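Local coordinates for protein Rab GDP-dissociation inhibitor (Saccharomyces cerevisiae, PDB 2BCG) that inhibits release of GDP from Rab GTPases such as Sec4 and extracts GDP-bound Ypt7 from vacuolar membranes, at residues 37-46 against 256-265. Numbering follows the deposited sequence. Where two conformers were deposited one is given.
Sequences VLHIDKQDHY and GGTYMLDTPI
H39 and Y259 lie side by side on neighbouring parallel strands, and they pack tightly. The CB of H39 sits over one face of the Y259 ring, 3.6 Å from its centroid, a CH-pi contact. With CG of H39 anti to the backbone N (chi1 -158°), the imidazole lies beside the phenol, planes 39° apart, and its ND1 meets Y259 OH at 2.7 Å, near the imidazole plane; either atom could be the donor. S27 OG of helix 21-32 also bonds Y259 OH, while H39 NE2 bonds G18 O, so the imidazole is gripped at both nitrogens. Replacing Y259 by alanine would probably leave H39 ND1 to its weak bond with S27 OG and open a gap at the edge of the Y46 ring, whose CE1 lies 3.8 Å from Y259 CD1.

Along the backbones, hydrogen bonds from T258 N to V37 O, H39 N to T258 O, M260 N to H39 O and D41 N to M260 O join 258-260, an edge strand, to 37-40 in the five-stranded parallel sheet of the Rossmann-like GDI fold. On the face opposite the rings, L38 CD1 lies 3.7 Å from T258 CG2, and I40 CG2 nestles against T263 and I265.

Beyond D41 the chains open toward solvent. T263 N still bonds D41 O, but D262 N approaches Q43 O from above its carbonyl plane (2.8 Å), and a water bridges K42 O to D262 OD2. L261 packs on the Y46 ring, CD2 over one face and CD1 3.8 Å from Y46 CE2. In the Ypt1-interacting region, L261 also packs on another protein's chain, whose backbone hydrogen-bonds Y46 OH.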
# COMPACT_ATOMS: atom_id res chain seq x y z
N VAL A 37 -19.71 -6.72 -0.40
CA VAL A 37 -18.52 -7.38 0.19
C VAL A 37 -18.41 -7.11 1.69
O VAL A 37 -18.62 -5.97 2.12
CB VAL A 37 -17.21 -6.88 -0.50
CG1 VAL A 37 -15.97 -7.48 0.17
CG2 VAL A 37 -17.23 -7.28 -1.98
N LEU A 38 -18.13 -8.17 2.46
CA LEU A 38 -17.81 -8.03 3.89
C LEU A 38 -16.37 -8.45 4.05
O LEU A 38 -16.02 -9.56 3.66
CB LEU A 38 -18.68 -8.95 4.76
CG LEU A 38 -18.31 -8.91 6.26
CD1 LEU A 38 -18.46 -7.52 6.83
CD2 LEU A 38 -19.21 -9.88 7.01
N HIS A 39 -15.53 -7.55 4.59
CA HIS A 39 -14.08 -7.78 4.71
C HIS A 39 -13.69 -7.77 6.19
O HIS A 39 -13.88 -6.76 6.88
CB HIS A 39 -13.31 -6.72 3.92
CG HIS A 39 -11.92 -7.13 3.53
ND1 HIS A 39 -11.22 -6.57 2.47
CD2 HIS A 39 -11.10 -8.07 4.07
CE1 HIS A 39 -10.03 -7.14 2.39
NE2 HIS A 39 -9.93 -8.05 3.35
N ILE A 40 -13.19 -8.90 6.68
CA ILE A 40 -12.90 -9.06 8.11
C ILE A 40 -11.44 -9.37 8.31
O ILE A 40 -10.84 -10.08 7.49
CB ILE A 40 -13.74 -10.22 8.71
CG1 ILE A 40 -15.23 -10.04 8.40
CG2 ILE A 40 -13.46 -10.44 10.24
CD1 ILE A 40 -16.06 -11.32 8.72
N ASP A 41 -10.86 -8.83 9.39
CA ASP A 41 -9.52 -9.23 9.82
C ASP A 41 -9.53 -9.55 11.32
O ASP A 41 -10.11 -8.81 12.11
CB ASP A 41 -8.49 -8.12 9.50
CG ASP A 41 -7.05 -8.64 9.35
OD1 ASP A 41 -6.34 -8.19 8.41
OD2 ASP A 41 -6.62 -9.46 10.20
N LYS A 42 -8.89 -10.66 11.68
CA LYS A 42 -8.67 -11.02 13.10
C LYS A 42 -7.70 -10.05 13.78
O LYS A 42 -7.72 -9.91 15.02
CB LYS A 42 -8.21 -12.48 13.24
CG LYS A 42 -6.93 -12.84 12.47
CD LYS A 42 -6.79 -14.35 12.22
CE LYS A 42 -5.74 -14.65 11.16
NZ LYS A 42 -5.86 -16.02 10.58
N GLN A 43 -6.84 -9.41 12.98
CA GLN A 43 -5.81 -8.53 13.51
C GLN A 43 -6.39 -7.13 13.70
O GLN A 43 -7.41 -6.77 13.10
CB GLN A 43 -4.57 -8.51 12.59
CG GLN A 43 -4.00 -9.89 12.31
CD GLN A 43 -2.58 -9.88 11.80
OE1 GLN A 43 -1.73 -10.57 12.35
NE2 GLN A 43 -2.31 -9.11 10.74
N ASP A 44 -5.72 -6.34 14.53
CA ASP A 44 -6.28 -5.06 14.93
C ASP A 44 -5.84 -3.92 14.00
O ASP A 44 -5.98 -2.72 14.35
CB ASP A 44 -5.93 -4.76 16.40
CG ASP A 44 -4.44 -4.53 16.63
OD1 ASP A 44 -4.04 -4.40 17.82
OD2 ASP A 44 -3.66 -4.42 15.65
N HIS A 45 -5.29 -4.27 12.83
CA HIS A 45 -4.75 -3.29 11.88
C HIS A 45 -4.82 -3.85 10.46
O HIS A 45 -4.99 -5.06 10.28
CB HIS A 45 -3.29 -2.99 12.24
CG HIS A 45 -2.41 -4.20 12.16
ND1 HIS A 45 -2.31 -5.13 13.18
CD2 HIS A 45 -1.58 -4.62 11.17
CE1 HIS A 45 -1.47 -6.08 12.81
NE2 HIS A 45 -1.00 -5.79 11.61
N TYR A 46 -4.71 -2.98 9.46
CA TYR A 46 -4.65 -3.41 8.06
C TYR A 46 -3.29 -3.92 7.63
O TYR A 46 -2.24 -3.45 8.10
CB TYR A 46 -5.02 -2.25 7.09
CG TYR A 46 -6.48 -1.83 7.14
CD1 TYR A 46 -7.41 -2.40 6.25
CD2 TYR A 46 -6.94 -0.87 8.07
CE1 TYR A 46 -8.76 -2.04 6.31
CE2 TYR A 46 -8.30 -0.51 8.14
CZ TYR A 46 -9.20 -1.08 7.23
OH TYR A 46 -10.51 -0.71 7.25
N GLY A 256 -19.17 0.25 -1.38
CA GLY A 256 -20.18 -0.46 -0.63
C GLY A 256 -19.66 -1.50 0.35
O GLY A 256 -20.45 -2.13 1.04
N GLY A 257 -18.35 -1.72 0.39
CA GLY A 257 -17.75 -2.73 1.25
C GLY A 257 -17.89 -2.42 2.73
O GLY A 257 -17.91 -1.24 3.13
N THR A 258 -17.99 -3.47 3.56
CA THR A 258 -18.09 -3.34 5.01
C THR A 258 -16.86 -3.98 5.66
O THR A 258 -16.48 -5.10 5.28
CB THR A 258 -19.36 -4.06 5.51
OG1 THR A 258 -20.50 -3.44 4.89
CG2 THR A 258 -19.55 -3.95 7.03
N TYR A 259 -16.24 -3.25 6.58
CA TYR A 259 -14.97 -3.66 7.22
C TYR A 259 -15.10 -3.92 8.72
O TYR A 259 -15.71 -3.13 9.45
CB TYR A 259 -13.85 -2.61 6.94
CG TYR A 259 -13.26 -2.88 5.57
CD1 TYR A 259 -12.09 -3.61 5.45
CD2 TYR A 259 -13.94 -2.50 4.40
CE1 TYR A 259 -11.55 -3.92 4.20
CE2 TYR A 259 -13.43 -2.83 3.13
CZ TYR A 259 -12.25 -3.57 3.04
OH TYR A 259 -11.73 -3.96 1.83
N MET A 260 -14.47 -5.00 9.17
CA MET A 260 -14.38 -5.33 10.61
C MET A 260 -12.94 -5.72 10.90
O MET A 260 -12.39 -6.58 10.22
CB MET A 260 -15.32 -6.48 10.98
CG MET A 260 -16.76 -6.14 10.86
SD MET A 260 -17.76 -7.62 10.95
CE MET A 260 -19.41 -6.90 10.72
N LEU A 261 -12.32 -5.08 11.88
CA LEU A 261 -10.99 -5.48 12.37
C LEU A 261 -11.09 -6.07 13.78
O LEU A 261 -12.16 -6.01 14.43
CB LEU A 261 -10.04 -4.29 12.37
CG LEU A 261 -9.70 -3.61 11.03
CD1 LEU A 261 -8.84 -2.41 11.37
CD2 LEU A 261 -9.01 -4.54 10.04
N ASP A 262 -9.98 -6.63 14.26
CA ASP A 262 -9.94 -7.22 15.63
C ASP A 262 -11.14 -8.14 15.85
O ASP A 262 -11.73 -8.17 16.94
CB ASP A 262 -9.93 -6.09 16.69
CG ASP A 262 -9.54 -6.57 18.09
OD1 ASP A 262 -9.93 -5.87 19.05
OD2 ASP A 262 -8.85 -7.59 18.26
N THR A 263 -11.47 -8.92 14.82
CA THR A 263 -12.65 -9.75 14.81
C THR A 263 -12.24 -11.17 14.43
O THR A 263 -12.18 -11.52 13.26
CB THR A 263 -13.73 -9.17 13.85
OG1 THR A 263 -14.12 -7.87 14.31
CG2 THR A 263 -14.96 -10.04 13.77
N PRO A 264 -11.87 -11.98 15.44
CA PRO A 264 -11.58 -13.40 15.21
C PRO A 264 -12.70 -14.11 14.46
O PRO A 264 -13.87 -13.79 14.63
CB PRO A 264 -11.50 -13.96 16.64
CG PRO A 264 -10.91 -12.82 17.39
CD PRO A 264 -11.64 -11.60 16.84
N ILE A 265 -12.34 -15.09 13.63
CA ILE A 265 -13.33 -15.99 13.08
C ILE A 265 -13.52 -17.14 14.06
O ILE A 265 -12.68 -18.02 14.13
CB ILE A 265 -12.89 -16.51 11.67
CG1 ILE A 265 -12.60 -15.33 10.72
CG2 ILE A 265 -13.95 -17.46 11.08
CD1 ILE A 265 -13.74 -14.27 10.57
O HOH W 1 -20.93 -4.41 2.33
O HOH W 2 -6.41 -8.30 17.33